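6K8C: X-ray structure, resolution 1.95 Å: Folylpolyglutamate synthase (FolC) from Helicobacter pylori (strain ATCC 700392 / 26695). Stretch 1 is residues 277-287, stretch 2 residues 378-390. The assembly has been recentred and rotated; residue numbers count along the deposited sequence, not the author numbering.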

ATOM      1  N   LEU A 277      -7.763  15.071   3.269  1.00 32.57           N
ATOM      2  CA  LEU A 277      -7.699  16.511   3.503  1.00 36.06           C
ATOM      3  C   LEU A 277      -6.730  16.756   4.648  1.00 38.70           C
ATOM      4  O   LEU A 277      -7.094  16.634   5.818  1.00 42.51           O
ATOM      5  CB  LEU A 277      -9.080  17.068   3.827  1.00 40.56           C
ATOM      6  CG  LEU A 277      -9.863  17.808   2.743  1.00 46.87           C
ATOM      7  CD1 LEU A 277     -11.066  18.502   3.359  1.00 49.22           C
ATOM      8  CD2 LEU A 277      -8.991  18.806   1.995  1.00 36.70           C
ATOM      9  N   LEU A 278      -5.479  17.086   4.314  1.00 34.48           N
ATOM     10  CA  LEU A 278      -4.506  17.429   5.350  1.00 33.38           C
ATOM     11  C   LEU A 278      -4.906  18.702   6.082  1.00 40.42           C
ATOM     12  O   LEU A 278      -4.686  18.825   7.292  1.00 41.59           O
ATOM     13  CB  LEU A 278      -3.117  17.589   4.731  1.00 35.44           C
ATOM     14  CG  LEU A 278      -1.964  17.938   5.676  1.00 42.35           C
ATOM     15  CD1 LEU A 278      -1.643  16.766   6.587  1.00 43.44           C
ATOM     16  CD2 LEU A 278      -0.732  18.356   4.888  1.00 48.49           C
ATOM     17  N   SER A 279      -5.500  19.645   5.369  1.00 39.85           N
ATOM     18  CA  SER A 279      -5.915  20.920   5.932  1.00 39.09           C
ATOM     19  C   SER A 279      -7.123  21.376   5.139  1.00 35.55           C
ATOM     20  O   SER A 279      -7.509  20.723   4.159  1.00 36.22           O
ATOM     21  CB  SER A 279      -4.774  21.943   5.872  1.00 41.27           C
ATOM     22  OG  SER A 279      -4.566  22.394   4.548  1.00 42.87           O
ATOM     23  N   PRO A 280      -7.776  22.471   5.546  1.00 33.98           N
ATOM     24  CA  PRO A 280      -8.919  22.948   4.751  1.00 34.17           C
ATOM     25  C   PRO A 280      -8.591  23.195   3.285  1.00 37.22           C
ATOM     26  O   PRO A 280      -9.491  23.107   2.440  1.00 36.26           O
ATOM     27  CB  PRO A 280      -9.324  24.246   5.459  1.00 41.44           C
ATOM     28  CG  PRO A 280      -8.902  24.046   6.864  1.00 35.85           C
ATOM     29  CD  PRO A 280      -7.659  23.204   6.824  1.00 36.51           C
ATOM     30  N   ASN A 281      -7.334  23.492   2.951  1.00 37.93           N
ATOM     31  CA  ASN A 281      -6.967  23.857   1.588  1.00 35.23           C
ATOM     32  C   ASN A 281      -5.942  22.918   0.960  1.00 38.66           C
ATOM     33  O   ASN A 281      -5.389  23.248  -0.095  1.00 34.89           O
ATOM     34  CB  ASN A 281      -6.436  25.297   1.547  1.00 32.31           C
ATOM     35  CG  ASN A 281      -5.074  25.439   2.202  1.00 40.42           C
ATOM     36  OD1 ASN A 281      -4.730  24.685   3.108  1.00 38.33           O
ATOM     37  ND2 ASN A 281      -4.290  26.413   1.744  1.00 35.96           N
ATOM     38  N   ILE A 282      -5.663  21.762   1.563  1.00 27.58           N
ATOM     39  CA  ILE A 282      -4.693  20.824   1.002  1.00 25.89           C
ATOM     40  C   ILE A 282      -5.307  19.428   0.986  1.00 34.33           C
ATOM     41  O   ILE A 282      -5.591  18.853   2.045  1.00 30.63           O
ATOM     42  CB  ILE A 282      -3.363  20.827   1.765  1.00 34.14           C
ATOM     43  CG1 ILE A 282      -2.718  22.214   1.716  1.00 30.15           C
ATOM     44  CG2 ILE A 282      -2.399  19.813   1.160  1.00 27.79           C
ATOM     45  CD1 ILE A 282      -1.516  22.339   2.625  1.00 37.18           C
ATOM     46  N   LEU A 283      -5.519  18.894  -0.212  1.00 27.95           N
ATOM     47  CA  LEU A 283      -5.894  17.506  -0.426  1.00 25.59           C
ATOM     48  C   LEU A 283      -4.648  16.734  -0.849  1.00 30.18           C
ATOM     49  O   LEU A 283      -3.864  17.213  -1.673  1.00 29.76           O
ATOM     50  CB  LEU A 283      -6.991  17.420  -1.498  1.00 29.99           C
ATOM     51  CG  LEU A 283      -7.626  16.080  -1.876  1.00 36.70           C
ATOM     52  CD1 LEU A 283      -8.455  15.516  -0.723  1.00 33.67           C
ATOM     53  CD2 LEU A 283      -8.486  16.268  -3.115  1.00 36.76           C
ATOM     54  N   ILE A 284      -4.456  15.547  -0.271  1.00 27.77           N
ATOM     55  CA  ILE A 284      -3.251  14.751  -0.487  1.00 28.88           C
ATOM     56  C   ILE A 284      -3.649  13.354  -0.947  1.00 28.24           C
ATOM     57  O   ILE A 284      -4.569  12.746  -0.389  1.00 32.78           O
ATOM     58  CB  ILE A 284      -2.387  14.668   0.791  1.00 35.87           C
ATOM     59  CG1 ILE A 284      -1.731  16.016   1.083  1.00 40.39           C
ATOM     60  CG2 ILE A 284      -1.319  13.596   0.647  1.00 34.09           C
ATOM     61  CD1 ILE A 284      -0.564  15.926   2.053  1.00 47.76           C
ATOM     62  N   ASP A 285      -2.945  12.837  -1.952  1.00 30.46           N
ATOM     63  CA  ASP A 285      -3.210  11.490  -2.439  1.00 26.94           C
ATOM     64  C   ASP A 285      -1.934  10.910  -3.024  1.00 26.28           C
ATOM     65  O   ASP A 285      -1.269  11.558  -3.837  1.00 27.45           O
ATOM     66  CB  ASP A 285      -4.334  11.488  -3.482  1.00 24.80           C
ATOM     67  CG  ASP A 285      -4.824  10.088  -3.798  1.00 25.98           C
ATOM     68  OD1 ASP A 285      -4.113   9.366  -4.528  1.00 30.29           O
ATOM     69  OD2 ASP A 285      -5.910   9.713  -3.309  1.00 29.87           O
ATOM     70  N   VAL A 286      -1.600   9.681  -2.607  1.00 25.31           N
ATOM     71  CA  VAL A 286      -0.358   9.043  -3.027  1.00 25.93           C
ATOM     72  C   VAL A 286      -0.482   8.310  -4.355  1.00 31.83           C
ATOM     73  O   VAL A 286       0.484   7.666  -4.785  1.00 34.27           O
ATOM     74  CB  VAL A 286       0.137   8.052  -1.957  1.00 32.53           C
ATOM     75  CG1 VAL A 286       0.462   8.791  -0.669  1.00 38.39           C
ATOM     76  CG2 VAL A 286      -0.916   6.975  -1.711  1.00 36.45           C
ATOM     77  N   GLY A 287      -1.630   8.382  -5.018  1.00 31.64           N
ATOM     78  CA  GLY A 287      -1.830   7.608  -6.228  1.00 29.79           C
ATOM     79  C   GLY A 287      -1.180   8.220  -7.459  1.00 38.19           C
ATOM     80  O   GLY A 287      -0.650   9.329  -7.443  1.00 28.38           O
ATOM     81  N   SER A 378       2.639  10.119  -5.921  1.00 31.44           N
ATOM     82  CA  SER A 378       3.358   8.980  -5.364  1.00 39.67           C
ATOM     83  C   SER A 378       3.376   9.127  -3.853  1.00 35.78           C
ATOM     84  O   SER A 378       3.034  10.179  -3.307  1.00 31.28           O
ATOM     85  CB  SER A 378       4.794   8.893  -5.887  1.00 40.59           C
ATOM     86  OG  SER A 378       5.459  10.148  -5.783  1.00 46.37           O
ATOM     87  N   PHE A 379       3.768   8.043  -3.178  1.00 35.43           N
ATOM     88  CA  PHE A 379       4.119   8.152  -1.768  1.00 42.85           C
ATOM     89  C   PHE A 379       5.238   9.164  -1.589  1.00 37.24           C
ATOM     90  O   PHE A 379       5.238   9.955  -0.637  1.00 41.44           O
ATOM     91  CB  PHE A 379       4.550   6.789  -1.211  1.00 37.16           C
ATOM     92  CG  PHE A 379       3.411   5.926  -0.726  1.00 37.74           C
ATOM     93  CD1 PHE A 379       2.699   5.140  -1.615  1.00 38.45           C
ATOM     94  CD2 PHE A 379       3.072   5.884   0.618  1.00 42.66           C
ATOM     95  CE1 PHE A 379       1.666   4.335  -1.182  1.00 43.53           C
ATOM     96  CE2 PHE A 379       2.031   5.075   1.062  1.00 41.23           C
ATOM     97  CZ  PHE A 379       1.327   4.300   0.154  1.00 43.17           C
ATOM     98  N   LEU A 380       6.191   9.171  -2.520  1.00 35.50           N
ATOM     99  CA  LEU A 380       7.337  10.066  -2.417  1.00 36.94           C
ATOM    100  C   LEU A 380       6.908  11.525  -2.501  1.00 46.70           C
ATOM    101  O   LEU A 380       7.331  12.356  -1.688  1.00 34.58           O
ATOM    102  CB  LEU A 380       8.355   9.739  -3.513  1.00 40.47           C
ATOM    103  CG  LEU A 380       9.463  10.754  -3.798  1.00 38.52           C
ATOM    104  CD1 LEU A 380      10.351  10.947  -2.577  1.00 59.13           C
ATOM    105  CD2 LEU A 380      10.292  10.318  -5.000  1.00 46.71           C
ATOM    106  N   VAL A 381       6.060  11.852  -3.478  1.00 35.48           N
ATOM    107  CA  VAL A 381       5.605  13.231  -3.637  1.00 34.29           C
ATOM    108  C   VAL A 381       4.874  13.700  -2.385  1.00 35.35           C
ATOM    109  O   VAL A 381       5.100  14.813  -1.897  1.00 37.11           O
ATOM    110  CB  VAL A 381       4.719  13.361  -4.889  1.00 31.37           C
ATOM    111  CG1 VAL A 381       3.872  14.620  -4.815  1.00 32.08           C
ATOM    112  CG2 VAL A 381       5.574  13.370  -6.145  1.00 38.25           C
ATOM    113  N   ALA A 382       3.999  12.853  -1.836  1.00 29.79           N
ATOM    114  CA  ALA A 382       3.216  13.264  -0.675  1.00 34.87           C
ATOM    115  C   ALA A 382       4.091  13.393   0.562  1.00 40.34           C
ATOM    116  O   ALA A 382       3.942  14.343   1.339  1.00 33.74           O
ATOM    117  CB  ALA A 382       2.083  12.271  -0.424  1.00 32.67           C
ATOM    118  N   ASN A 383       5.008  12.445   0.764  1.00 34.34           N
ATOM    119  CA  ASN A 383       5.852  12.493   1.955  1.00 40.57           C
ATOM    120  C   ASN A 383       6.858  13.638   1.875  1.00 40.34           C
ATOM    121  O   ASN A 383       7.139  14.293   2.885  1.00 41.32           O
ATOM    122  CB  ASN A 383       6.565  11.156   2.149  1.00 34.09           C
ATOM    123  CG  ASN A 383       7.585  11.201   3.267  1.00 48.16           C
ATOM    124  OD1 ASN A 383       8.778  11.382   3.025  1.00 55.70           O
ATOM    125  ND2 ASN A 383       7.119  11.051   4.503  1.00 45.15           N
ATOM    126  N   ALA A 384       7.394  13.905   0.680  1.00 42.90           N
ATOM    127  CA  ALA A 384       8.327  15.017   0.522  1.00 38.98           C
ATOM    128  C   ALA A 384       7.620  16.359   0.674  1.00 46.35           C
ATOM    129  O   ALA A 384       8.185  17.301   1.244  1.00 42.97           O
ATOM    130  CB  ALA A 384       9.035  14.930  -0.830  1.00 37.36           C
ATOM    131  N   PHE A 385       6.390  16.473   0.167  1.00 31.72           N
ATOM    132  CA  PHE A 385       5.608  17.676   0.430  1.00 32.02           C
ATOM    133  C   PHE A 385       5.378  17.859   1.922  1.00 32.07           C
ATOM    134  O   PHE A 385       5.489  18.970   2.451  1.00 34.75           O
ATOM    135  CB  PHE A 385       4.256  17.622  -0.281  1.00 32.74           C
ATOM    136  CG  PHE A 385       3.318  18.705   0.166  1.00 31.37           C
ATOM    137  CD1 PHE A 385       3.413  19.976  -0.370  1.00 29.13           C
ATOM    138  CD2 PHE A 385       2.379  18.469   1.160  1.00 30.17           C
ATOM    139  CE1 PHE A 385       2.569  20.986   0.047  1.00 33.29           C
ATOM    140  CE2 PHE A 385       1.536  19.476   1.584  1.00 33.17           C
ATOM    141  CZ  PHE A 385       1.629  20.734   1.029  1.00 38.08           C
ATOM    142  N   TYR A 386       5.011  16.775   2.608  1.00 30.85           N
ATOM    143  CA  TYR A 386       4.647  16.869   4.017  1.00 36.27           C
ATOM    144  C   TYR A 386       5.816  17.360   4.861  1.00 39.73           C
ATOM    145  O   TYR A 386       5.623  18.110   5.826  1.00 37.09           O
ATOM    146  CB  TYR A 386       4.161  15.512   4.519  1.00 37.46           C
ATOM    147  CG  TYR A 386       3.758  15.520   5.972  1.00 39.19           C
ATOM    148  CD1 TYR A 386       2.732  16.342   6.422  1.00 36.02           C
ATOM    149  CD2 TYR A 386       4.399  14.704   6.895  1.00 37.60           C
ATOM    150  CE1 TYR A 386       2.355  16.351   7.750  1.00 42.50           C
ATOM    151  CE2 TYR A 386       4.030  14.709   8.229  1.00 39.16           C
ATOM    152  CZ  TYR A 386       3.008  15.534   8.651  1.00 49.40           C
ATOM    153  OH  TYR A 386       2.635  15.546   9.977  1.00 49.32           O
ATOM    154  N   LYS A 387       7.035  16.945   4.517  1.00 41.03           N
ATOM    155  CA  LYS A 387       8.206  17.391   5.265  1.00 44.32           C
ATOM    156  C   LYS A 387       8.439  18.885   5.073  1.00 52.95           C
ATOM    157  O   LYS A 387       8.679  19.614   6.042  1.00 49.87           O
ATOM    158  CB  LYS A 387       9.435  16.589   4.841  1.00 43.31           C
ATOM    159  CG  LYS A 387       9.566  15.248   5.550  1.00 53.63           C
ATOM    160  CD  LYS A 387       9.900  14.138   4.568  1.00 61.32           C
ATOM    161  CE  LYS A 387      10.950  13.194   5.127  1.00 62.80           C
ATOM    162  NZ  LYS A 387      11.769  12.577   4.045  1.00 68.73           N
ATOM    163  N   ARG A 388       8.361  19.360   3.827  1.00 40.84           N
ATOM    164  CA  ARG A 388       8.523  20.786   3.564  1.00 41.34           C
ATOM    165  C   ARG A 388       7.389  21.588   4.186  1.00 51.50           C
ATOM    166  O   ARG A 388       7.609  22.690   4.705  1.00 54.76           O
ATOM    167  CB  ARG A 388       8.603  21.030   2.057  1.00 46.69           C
ATOM    168  CG  ARG A 388       9.736  20.265   1.380  1.00 62.59           C
ATOM    169  CD  ARG A 388       9.810  20.526  -0.120  1.00 59.09           C
ATOM    170  NE  ARG A 388       9.719  21.945  -0.451  1.00 66.05           N
ATOM    171  CZ  ARG A 388       9.760  22.425  -1.690  1.00 51.53           C
ATOM    172  NH1 ARG A 388       9.670  23.732  -1.902  1.00 61.48           N
ATOM    173  NH2 ARG A 388       9.897  21.598  -2.718  1.00 57.17           N
ATOM    174  N   TYR A 389       6.173  21.041   4.156  1.00 43.79           N
ATOM    175  CA  TYR A 389       5.030  21.685   4.798  1.00 43.01           C
ATOM    176  C   TYR A 389       5.202  21.726   6.311  1.00 49.89           C
ATOM    177  O   TYR A 389       4.804  22.700   6.963  1.00 55.37           O
ATOM    178  CB  TYR A 389       3.755  20.937   4.414  1.00 41.56           C
ATOM    179  CG  TYR A 389       2.488  21.409   5.083  1.00 42.88           C
ATOM    180  CD1 TYR A 389       1.849  22.568   4.666  1.00 39.72           C
ATOM    181  CD2 TYR A 389       1.911  20.675   6.110  1.00 48.52           C
ATOM    182  CE1 TYR A 389       0.681  22.995   5.267  1.00 52.53           C
ATOM    183  CE2 TYR A 389       0.742  21.094   6.719  1.00 55.80           C
ATOM    184  CZ  TYR A 389       0.131  22.253   6.291  1.00 50.46           C
ATOM    185  OH  TYR A 389      -1.033  22.676   6.891  1.00 68.98           O
ATOM    186  N   GLN A 390       5.799  20.679   6.882  1.00 51.13           N
ATOM    187  CA  GLN A 390       6.000  20.616   8.325  1.00 57.36           C
ATOM    188  C   GLN A 390       6.936  21.719   8.800  1.00 60.15           C
ATOM    189  O   GLN A 390       6.622  22.453   9.744  1.00 68.09           O
ATOM    190  CB  GLN A 390       6.556  19.247   8.704  1.00 60.80           C
ATOM    191  CG  GLN A 390       5.549  18.294   9.304  1.00 54.87           C
ATOM    192  CD  GLN A 390       6.221  17.076   9.897  1.00 60.42           C
ATOM    193  OE1 GLN A 390       7.139  16.512   9.302  1.00 64.22           O
ATOM    194  NE2 GLN A 390       5.774  16.666  11.080  1.00 54.95           N
TER
HETATM  195  O   HOH W   1      -2.369  24.419   5.427  1.00 52.33           O

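The strand at 282-285 lies against the helix 379-390 with an axis separation of 8.6 Å at closest approach and an angle of 142° between their N-to-C directions, so the two run roughly antiparallel but splayed. The backbones draw nearest near the start of the helix, at Val 286 and Ser 378: Val 286 CA and Ser 378 CA are 4.4 Å apart, whereas Leu 278 CA and Tyr 386 CA stand at 9.3 Å. At the close end Val 286 CA approaches Ser 378 O at 3.6 Å, with an angle of 140° at the hydrogen, a CA-H...O contact. Val 286 O lies 3.5 Å from Ser 378 N, but the angle is too poor for a hydrogen bond. No direct hydrogen bond joins the stretches, and each secures its own backbone: Ser 378 OG caps the helix by accepting from Val 381 N at 2.9 Å, and Gly 287 N donates to Asp 285 OD1 at 2.7 Å.

The side-chain contacts are mainly apolar; 511 Å² is buried, both sides summed. Ile 282 and Ile 284, alternate residues of the strand, direct CA-to-CB toward the helix, and so does Val 286 just beyond; Asp 285 points CA-to-CB away. Val 286 CG2 sits 4.0 Å from the Phe 379 ring centroid, 23° off the normal, a CH-pi contact over the face. Val 286 CG1 meets Ala 382 CB at 3.8 Å, and Ile 284 CG2 reaches the same methyl at 3.8 Å, so both side chains meet at the one methyl.

Farther along, Ile 282 CD1 packs at the edge of the Phe 385 ring (3.9 Å to CZ) and 3.5 Å from Tyr 389 CE1. Leu 278 CD2 approaches Tyr 389 CE2 at 3.6 Å. Polar linkage comes through water 1, hydrogen-bonded to Tyr 389 OH at 2.6 Å and weakly to Asn 281 OD1 at 3.3 Å, bridging the stretches.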